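Local atomic coordinates of putative peptidase (Chlamydophila abortus, PDB entry 3CE2), a protein that probably acts as a zinc-dependent oligopeptidase of the M3B family, cleaving a variety of small bioactive peptides. Residues Leu73-Phe77 against Tyr148-Leu152; Ser50-Leu56 against Leu116-Thr121; Asp39-Phe43 against Lys82-Leu86. One frame throughout, in Å; residues are numbered along the deposited sequence.

Contact 1 of 3, residues Leu73-Phe77 against Tyr148-Leu152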
loop_
_atom_site.group_PDB
_atom_site.type_symbol
_atom_site.label_atom_id
_atom_site.label_comp_id
_atom_site.label_asym_id
_atom_site.label_seq_id
_atom_site.Cartn_x
_atom_site.Cartn_y
_atom_site.Cartn_z
ATOM N N LEU A 73 15.525 24.386 6.988
ATOM C CA LEU A 73 14.444 23.762 6.239
ATOM C C LEU A 73 14.456 24.231 4.786
ATOM O O LEU A 73 14.396 23.430 3.866
ATOM C CB LEU A 73 13.095 24.121 6.859
ATOM C CG LEU A 73 12.866 23.741 8.314
ATOM C CD1 LEU A 73 11.453 24.092 8.717
ATOM C CD2 LEU A 73 13.123 22.253 8.547
ATOM N N THR A 74 14.516 25.539 4.594
ATOM C CA THR A 74 14.448 26.146 3.286
ATOM C C THR A 74 15.493 25.534 2.361
ATOM O O THR A 74 15.249 25.269 1.178
ATOM C CB THR A 74 14.674 27.684 3.430
ATOM O OG1 THR A 74 13.442 28.284 3.845
ATOM C CG2 THR A 74 15.128 28.340 2.128
ATOM N N THR A 75 16.659 25.301 2.932
ATOM C CA THR A 75 17.815 24.935 2.167
ATOM C C THR A 75 17.813 23.453 1.931
ATOM O O THR A 75 18.232 22.992 0.875
ATOM C CB THR A 75 19.087 25.314 2.919
ATOM O OG1 THR A 75 19.243 26.737 2.858
ATOM C CG2 THR A 75 20.284 24.643 2.298
ATOM N N LEU A 76 17.330 22.700 2.907
ATOM C CA LEU A 76 17.328 21.285 2.715
ATOM C C LEU A 76 16.186 20.860 1.796
ATOM O O LEU A 76 16.369 19.976 0.955
ATOM C CB LEU A 76 17.436 20.525 4.038
ATOM C CG LEU A 76 16.263 20.156 4.911
ATOM C CD1 LEU A 76 15.593 18.934 4.322
ATOM C CD2 LEU A 76 16.795 19.836 6.280
ATOM N N PHE A 77 15.035 21.520 1.897
ATOM C CA PHE A 77 13.943 21.235 0.962
ATOM C C PHE A 77 14.334 21.553 -0.474
ATOM O O PHE A 77 13.836 20.950 -1.416
ATOM C CB PHE A 77 12.661 21.985 1.328
ATOM C CG PHE A 77 12.027 21.504 2.602
ATOM C CD1 PHE A 77 12.196 20.182 3.024
ATOM C CD2 PHE A 77 11.266 22.361 3.384
ATOM C CE1 PHE A 77 11.604 19.713 4.218
ATOM C CE2 PHE A 77 10.678 21.911 4.573
ATOM C CZ PHE A 77 10.844 20.578 4.986
ATOM N N TYR A 148 5.532 25.608 7.679
ATOM C CA TYR A 148 6.209 24.348 7.950
ATOM C C TYR A 148 5.764 23.834 9.293
ATOM O O TYR A 148 6.509 23.142 9.979
ATOM C CB TYR A 148 7.734 24.530 7.957
ATOM C CG TYR A 148 8.252 25.276 6.746
ATOM C CD1 TYR A 148 8.549 24.603 5.553
ATOM C CD2 TYR A 148 8.408 26.662 6.776
ATOM C CE1 TYR A 148 9.000 25.287 4.432
ATOM C CE2 TYR A 148 8.844 27.359 5.655
ATOM C CZ TYR A 148 9.143 26.666 4.492
ATOM O OH TYR A 148 9.598 27.369 3.406
ATOM N N ARG A 149 4.541 24.166 9.674
ATOM C CA ARG A 149 4.058 23.791 11.001
ATOM C C ARG A 149 3.795 22.282 11.143
ATOM O O ARG A 149 4.222 21.649 12.100
ATOM C CB ARG A 149 2.804 24.591 11.356
ATOM C CG ARG A 149 2.784 25.054 12.787
ATOM C CD ARG A 149 1.356 25.204 13.301
ATOM N NE ARG A 149 1.353 25.394 14.760
ATOM C CZ ARG A 149 0.923 24.499 15.652
ATOM N NH1 ARG A 149 0.988 24.781 16.940
ATOM N NH2 ARG A 149 0.426 23.323 15.269
ATOM N N PHE A 150 3.073 21.711 10.194
ATOM C CA PHE A 150 2.751 20.306 10.261
ATOM C C PHE A 150 4.024 19.460 10.160
ATOM O O PHE A 150 4.260 18.536 10.969
ATOM C CB PHE A 150 1.804 19.941 9.152
ATOM C CG PHE A 150 1.482 18.501 9.117
ATOM C CD1 PHE A 150 1.047 17.857 10.277
ATOM C CD2 PHE A 150 1.598 17.779 7.930
ATOM C CE1 PHE A 150 0.722 16.509 10.266
ATOM C CE2 PHE A 150 1.284 16.435 7.898
ATOM C CZ PHE A 150 0.845 15.789 9.079
ATOM N N TYR A 151 4.845 19.811 9.179
ATOM C CA TYR A 151 6.135 19.211 9.034
ATOM C C TYR A 151 6.860 19.177 10.373
ATOM O O TYR A 151 7.290 18.126 10.821
ATOM C CB TYR A 151 6.967 19.952 7.993
ATOM C CG TYR A 151 8.319 19.313 7.804
ATOM C CD1 TYR A 151 8.480 18.212 6.970
ATOM C CD2 TYR A 151 9.428 19.783 8.489
ATOM C CE1 TYR A 151 9.700 17.614 6.808
ATOM C CE2 TYR A 151 10.656 19.181 8.333
ATOM C CZ TYR A 151 10.769 18.097 7.495
ATOM O OH TYR A 151 11.976 17.512 7.334
ATOM N N LEU A 152 7.000 20.312 11.032
ATOM C CA LEU A 152 7.692 20.312 12.329
ATOM C C LEU A 152 6.885 19.648 13.419
ATOM O O LEU A 152 7.440 19.097 14.345
ATOM C CB LEU A 152 7.987 21.730 12.769
ATOM C CG LEU A 152 9.037 22.353 11.887
ATOM C CD1 LEU A 152 8.870 23.849 11.921
ATOM C CD2 LEU A 152 10.399 21.928 12.428
#
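This is a helix-to-helix contact, apolar and largely aromatic, in which the long helix 66-96 meets the start of the short helix 149-156, in the helical N-terminal part of the chain and away from the zinc sites. The backbones stay well apart, with the CA atoms of L73 and Y148 nearest at 8.4 Å, so side chains have to fill the gap. From helix 66-96, L73 and F77 do most of it: they lie one turn apart, tied by the F77 N to L73 O bond of 2.8 Å, and both send their CA-to-CB bonds toward the other segment. Y148, at the N-cap position, and Y151 answer them. F77 turns the edge of its ring to the face of Y151 in a T-shaped stack, centroids 4.9 Å apart and planes at 87°, with F77 CZ 3.5 Å from Y151 CZ. The Y148 ring is met rim to rim instead, F77 CE2 lying 3.6 Å from Y148 CD1. L73 fits beside the rings: its CD1 reaches Y148 CB at 3.8 Å and L152 CD1 at 4.1 Å, while its CD2 sits 3.9 Å from Y151 CE2. T74 lies at the margin, its OG1 hydrogen-bonded back to L70 O in its own helix. H420, from a loop of the peptidase family M3 region, meets the rings of both F77 and Y148 and touches Y151. F77, Y148 and Y151 thus make an aromatic cluster, here joining two N-terminal helices and a loop from the catalytic part of the chain.

Contact 2 of 3, residues Ser50-Leu56 against Leu116-Thr121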
loop_
_atom_site.group_PDB
_atom_site.type_symbol
_atom_site.label_atom_id
_atom_site.label_comp_id
_atom_site.label_asym_id
_atom_site.label_seq_id
_atom_site.Cartn_x
_atom_site.Cartn_y
_atom_site.Cartn_z
ATOM N N SER A 50 35.046 14.004 3.186
ATOM C CA SER A 50 34.778 15.444 3.110
ATOM C C SER A 50 33.307 15.747 2.738
ATOM O O SER A 50 32.766 15.125 1.820
ATOM C CB SER A 50 35.746 16.106 2.115
ATOM O OG SER A 50 35.391 17.459 1.863
ATOM N N PRO A 51 32.658 16.701 3.454
ATOM C CA PRO A 51 31.230 17.052 3.250
ATOM C C PRO A 51 30.906 17.741 1.916
ATOM O O PRO A 51 31.596 18.678 1.512
ATOM C CB PRO A 51 30.922 17.995 4.423
ATOM C CG PRO A 51 32.238 18.586 4.785
ATOM C CD PRO A 51 33.264 17.500 4.538
ATOM N N THR A 52 29.848 17.282 1.252
ATOM C CA THR A 52 29.451 17.811 -0.064
ATOM C C THR A 52 28.533 19.039 0.036
ATOM O O THR A 52 28.467 19.871 -0.871
ATOM C CB THR A 52 28.736 16.725 -0.880
ATOM O OG1 THR A 52 29.256 15.441 -0.513
ATOM C CG2 THR A 52 28.922 16.960 -2.380
ATOM N N TRP A 53 27.803 19.109 1.140
ATOM C CA TRP A 53 27.052 20.290 1.512
ATOM C C TRP A 53 27.596 20.789 2.849
ATOM O O TRP A 53 27.338 20.182 3.898
ATOM C CB TRP A 53 25.573 19.939 1.624
ATOM C CG TRP A 53 25.006 19.506 0.314
ATOM C CD1 TRP A 53 24.648 20.311 -0.738
ATOM C CD2 TRP A 53 24.760 18.165 -0.105
ATOM N NE1 TRP A 53 24.187 19.547 -1.779
ATOM C CE2 TRP A 53 24.243 18.226 -1.417
ATOM C CE3 TRP A 53 24.917 16.918 0.506
ATOM C CZ2 TRP A 53 23.874 17.086 -2.131
ATOM C CZ3 TRP A 53 24.557 15.780 -0.199
ATOM C CH2 TRP A 53 24.037 15.872 -1.509
ATOM N N PRO A 54 28.379 21.878 2.819
ATOM C CA PRO A 54 28.942 22.393 4.070
ATOM C C PRO A 54 27.889 23.288 4.729
ATOM O O PRO A 54 27.791 23.359 5.956
ATOM C CB PRO A 54 30.179 23.196 3.610
ATOM C CG PRO A 54 30.095 23.279 2.062
ATOM C CD PRO A 54 28.747 22.706 1.654
ATOM N N ALA A 55 27.094 23.931 3.878
ATOM C CA ALA A 55 25.892 24.658 4.264
ATOM C C ALA A 55 24.971 23.875 5.225
ATOM O O ALA A 55 24.207 24.466 5.981
ATOM C CB ALA A 55 25.122 25.066 3.007
ATOM N N LEU A 56 25.044 22.552 5.200
ATOM C CA LEU A 56 24.163 21.750 6.013
ATOM C C LEU A 56 24.841 21.180 7.240
ATOM O O LEU A 56 24.284 20.314 7.909
ATOM C CB LEU A 56 23.544 20.630 5.186
ATOM C CG LEU A 56 22.477 21.069 4.182
ATOM C CD1 LEU A 56 22.245 20.002 3.128
ATOM C CD2 LEU A 56 21.172 21.392 4.901
ATOM N N LEU A 116 24.343 10.295 0.539
ATOM C CA LEU A 116 25.260 11.265 1.096
ATOM C C LEU A 116 24.422 12.309 1.822
ATOM O O LEU A 116 24.588 12.548 3.022
ATOM C CB LEU A 116 26.078 11.909 -0.025
ATOM C CG LEU A 116 27.609 11.908 0.089
ATOM C CD1 LEU A 116 28.119 10.631 0.781
ATOM C CD2 LEU A 116 28.224 12.061 -1.308
ATOM N N PHE A 117 23.500 12.906 1.074
ATOM C CA PHE A 117 22.504 13.799 1.643
ATOM C C PHE A 117 21.967 13.262 2.948
ATOM O O PHE A 117 21.989 13.958 3.970
ATOM C CB PHE A 117 21.340 13.995 0.678
ATOM C CG PHE A 117 20.399 15.063 1.105
ATOM C CD1 PHE A 117 20.859 16.356 1.319
ATOM C CD2 PHE A 117 19.058 14.784 1.314
ATOM C CE1 PHE A 117 20.007 17.347 1.719
ATOM C CE2 PHE A 117 18.189 15.786 1.719
ATOM C CZ PHE A 117 18.668 17.066 1.920
ATOM N N ALA A 118 21.489 12.022 2.919
ATOM C CA ALA A 118 20.946 11.417 4.125
ATOM C C ALA A 118 21.979 11.347 5.270
ATOM O O ALA A 118 21.632 11.496 6.445
ATOM C CB ALA A 118 20.335 10.049 3.830
ATOM N N GLU A 119 23.248 11.131 4.942
ATOM C CA GLU A 119 24.263 11.071 5.990
ATOM C C GLU A 119 24.568 12.472 6.474
ATOM O O GLU A 119 24.552 12.752 7.672
ATOM C CB GLU A 119 25.532 10.368 5.500
ATOM C CG GLU A 119 25.443 8.837 5.601
ATOM C CD GLU A 119 26.302 8.101 4.564
ATOM O OE1 GLU A 119 26.990 8.783 3.750
ATOM O OE2 GLU A 119 26.270 6.841 4.572
ATOM N N GLU A 120 24.812 13.372 5.538
ATOM C CA GLU A 120 25.104 14.727 5.928
ATOM C C GLU A 120 23.998 15.377 6.788
ATOM O O GLU A 120 24.305 16.128 7.712
ATOM C CB GLU A 120 25.511 15.575 4.724
ATOM C CG GLU A 120 27.029 15.698 4.627
ATOM C CD GLU A 120 27.530 16.135 3.269
ATOM O OE1 GLU A 120 27.121 17.215 2.785
ATOM O OE2 GLU A 120 28.365 15.402 2.694
ATOM N N THR A 121 22.733 15.045 6.529
ATOM C CA THR A 121 21.626 15.668 7.248
ATOM C C THR A 121 21.117 14.851 8.412
ATOM O O THR A 121 20.103 15.188 9.012
ATOM C CB THR A 121 20.415 15.886 6.343
ATOM O OG1 THR A 121 19.897 14.614 5.946
ATOM C CG2 THR A 121 20.782 16.721 5.105
#
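Helix 101-120 delivers its last turn here to the irregular segment 50-56. L116 comes first, its CD2 3.6 Å from T52 OG1 and its CB 4.2 Å from W53 CZ3. F117 then points the edge of its ring at the face of the W53 six-membered ring, a T-shaped pair with centroids 5.5 Å apart and planes at 81°; its CE1 also packs on L56 CD1 at 3.7 Å. The decisive residue is E120. Its carboxylate accepts hydrogen bonds from two consecutive backbone amides of the loop, T52 N to E120 OE2 at 2.8 Å and W53 N to E120 OE1 at 2.6 Å. A weak bond runs from T52 OG1 to E120 OE2 at 3.3 Å. That holds the loop, which has no regular secondary structure, to the helix. T121 leaves helical geometry, its OG1 bonded to F117 O at 3.0 Å and its CG2 4.1 Å from L56 CD1. Beyond, W53, L56 and F117 all rest on I79 of helix 66-96, so the loop packs against both helix 66-96 and helix 101-120.

Contact 3 of 3, residues Asp39-Phe43 against Lys82-Leu86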
loop_
_atom_site.group_PDB
_atom_site.type_symbol
_atom_site.label_atom_id
_atom_site.label_comp_id
_atom_site.label_asym_id
_atom_site.label_seq_id
_atom_site.Cartn_x
_atom_site.Cartn_y
_atom_site.Cartn_z
ATOM N N ASP A 39 23.399 18.954 -14.644
ATOM C CA ASP A 39 22.798 19.234 -13.360
ATOM C C ASP A 39 23.400 18.395 -12.220
ATOM O O ASP A 39 23.791 18.952 -11.200
ATOM C CB ASP A 39 21.290 19.015 -13.440
ATOM C CG ASP A 39 20.509 20.129 -12.777
ATOM O OD1 ASP A 39 20.883 21.307 -12.993
ATOM O OD2 ASP A 39 19.529 19.824 -12.052
ATOM N N LEU A 40 23.470 17.071 -12.386
ATOM C CA LEU A 40 24.078 16.201 -11.371
ATOM C C LEU A 40 25.415 16.769 -10.951
ATOM O O LEU A 40 25.823 16.675 -9.789
ATOM C CB LEU A 40 24.294 14.784 -11.911
ATOM C CG LEU A 40 24.910 13.779 -10.918
ATOM C CD1 LEU A 40 23.860 13.148 -10.001
ATOM C CD2 LEU A 40 25.714 12.673 -11.615
ATOM N N ASP A 41 26.092 17.368 -11.925
ATOM C CA ASP A 41 27.415 17.948 -11.715
ATOM C C ASP A 41 27.423 19.126 -10.722
ATOM O O ASP A 41 28.278 19.152 -9.831
ATOM C CB ASP A 41 28.066 18.334 -13.060
ATOM C CG ASP A 41 28.589 17.118 -13.845
ATOM O OD1 ASP A 41 28.662 16.007 -13.275
ATOM O OD2 ASP A 41 28.934 17.277 -15.039
ATOM N N SER A 42 26.479 20.071 -10.856
ATOM C CA SER A 42 26.432 21.279 -9.996
ATOM C C SER A 42 26.804 20.969 -8.558
ATOM O O SER A 42 27.378 21.802 -7.853
ATOM C CB SER A 42 25.049 21.949 -9.973
ATOM O OG SER A 42 24.133 21.356 -10.869
ATOM N N PHE A 43 26.452 19.769 -8.115
ATOM C CA PHE A 43 26.690 19.389 -6.742
ATOM C C PHE A 43 28.176 19.300 -6.387
ATOM O O PHE A 43 28.560 19.572 -5.242
ATOM C CB PHE A 43 25.944 18.096 -6.408
ATOM C CG PHE A 43 24.484 18.302 -6.180
ATOM C CD1 PHE A 43 24.044 19.046 -5.099
ATOM C CD2 PHE A 43 23.550 17.780 -7.052
ATOM C CE1 PHE A 43 22.702 19.257 -4.886
ATOM C CE2 PHE A 43 22.196 17.978 -6.840
ATOM C CZ PHE A 43 21.775 18.717 -5.755
ATOM N N LYS A 82 15.841 18.985 -5.767
ATOM C CA LYS A 82 16.688 18.825 -6.954
ATOM C C LYS A 82 17.135 17.363 -7.073
ATOM O O LYS A 82 17.027 16.772 -8.144
ATOM C CB LYS A 82 17.910 19.745 -6.855
ATOM C CG LYS A 82 18.664 20.039 -8.163
ATOM C CD LYS A 82 20.162 20.297 -7.864
ATOM C CE LYS A 82 20.695 21.668 -8.368
ATOM N NZ LYS A 82 21.204 21.699 -9.779
ATOM N N LEU A 83 17.610 16.788 -5.965
ATOM C CA LEU A 83 17.905 15.362 -5.883
ATOM C C LEU A 83 16.774 14.487 -6.405
ATOM O O LEU A 83 17.024 13.558 -7.180
ATOM C CB LEU A 83 18.243 14.953 -4.454
ATOM C CG LEU A 83 19.515 15.629 -3.952
ATOM C CD1 LEU A 83 20.039 15.004 -2.698
ATOM C CD2 LEU A 83 20.578 15.600 -5.024
ATOM N N ASN A 84 15.538 14.776 -5.990
ATOM C CA ASN A 84 14.377 13.986 -6.420
ATOM C C ASN A 84 14.128 14.115 -7.915
ATOM O O ASN A 84 13.812 13.138 -8.581
ATOM C CB ASN A 84 13.114 14.397 -5.661
ATOM C CG ASN A 84 13.148 13.989 -4.202
ATOM O OD1 ASN A 84 14.138 13.427 -3.727
ATOM N ND2 ASN A 84 12.068 14.285 -3.473
ATOM N N LYS A 85 14.247 15.327 -8.437
ATOM C CA LYS A 85 14.111 15.559 -9.860
ATOM C C LYS A 85 15.138 14.688 -10.603
ATOM O O LYS A 85 14.816 14.019 -11.574
ATOM C CB LYS A 85 14.339 17.047 -10.132
ATOM C CG LYS A 85 14.128 17.545 -11.543
ATOM C CD LYS A 85 14.242 19.074 -11.523
ATOM C CE LYS A 85 14.496 19.671 -12.911
ATOM N NZ LYS A 85 13.273 19.685 -13.785
ATOM N N LEU A 86 16.381 14.682 -10.130
ATOM C CA LEU A 86 17.429 13.938 -10.798
ATOM C C LEU A 86 17.177 12.459 -10.614
ATOM O O LEU A 86 17.452 11.652 -11.504
ATOM C CB LEU A 86 18.783 14.263 -10.197
ATOM C CG LEU A 86 19.377 15.639 -10.464
ATOM C CD1 LEU A 86 20.483 15.891 -9.422
ATOM C CD2 LEU A 86 19.886 15.742 -11.899
#
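The unusual feature is a lysine that reaches across to the end of a neighbouring helix and finds two oxygens one turn apart. K82 NZ hydrogen-bonds S42 OG at 3.1 Å and makes a salt bridge with D39 OD1 at 3.3 Å, weak as a hydrogen bond. S42 OG is held in turn by a very short bond of 2.5 Å to D39 O, so the S42 hydroxyl donates a hydrogen bond to D39 O and accepts one from K82 NZ. The other carboxylate oxygen of D39, OD2, is bonded to the hydroxyl of Y30. Helix 33-42 here packs against the middle of helix 66-96, which runs beside helix 101-120 as part of the all-helical N-terminal region; the nearest CA atoms are those of L40 and L86, 7.0 Å apart. The polar bonds border an apolar patch. L86 fills the middle of it, its CD2 3.9 Å from D39 CB and its CD1 3.7 Å from F43 CE2, at the edge of that ring. L83 CD2 approaches F43 CE2 to 3.4 Å. Helix 101-120 also lines the patch, with L113 touching F43, I110 touching L86, and both H114 and F117 touching L83.

From the N terminus the chain passes helix 33-42 and the loop holding 50-56, then follows helix 66-96 and helix 101-120 to reach helix 149-156. Contact 3 closes the first connection, bringing 82-86 back to 39-43; contact 2 closes a longer one, from 50-56 to 116-121; contact 1 spans from 73-77 to 148-152. Each pair of contacts crosses, and none nests inside another. Contacts 1 and 3 share helix 66-96 without touching, their centres about 20 Å apart. Contact 2 touches both: W53 NE1 lies 3.4 Å from F43 CD1, and L56 CD2 lies 3.9 Å from L76 CB. Contacts 3 and 1 join helices 33-42 and 149-156 to helix 66-96, and contact 2 ties the 50-56 loop to the end of helix 101-120.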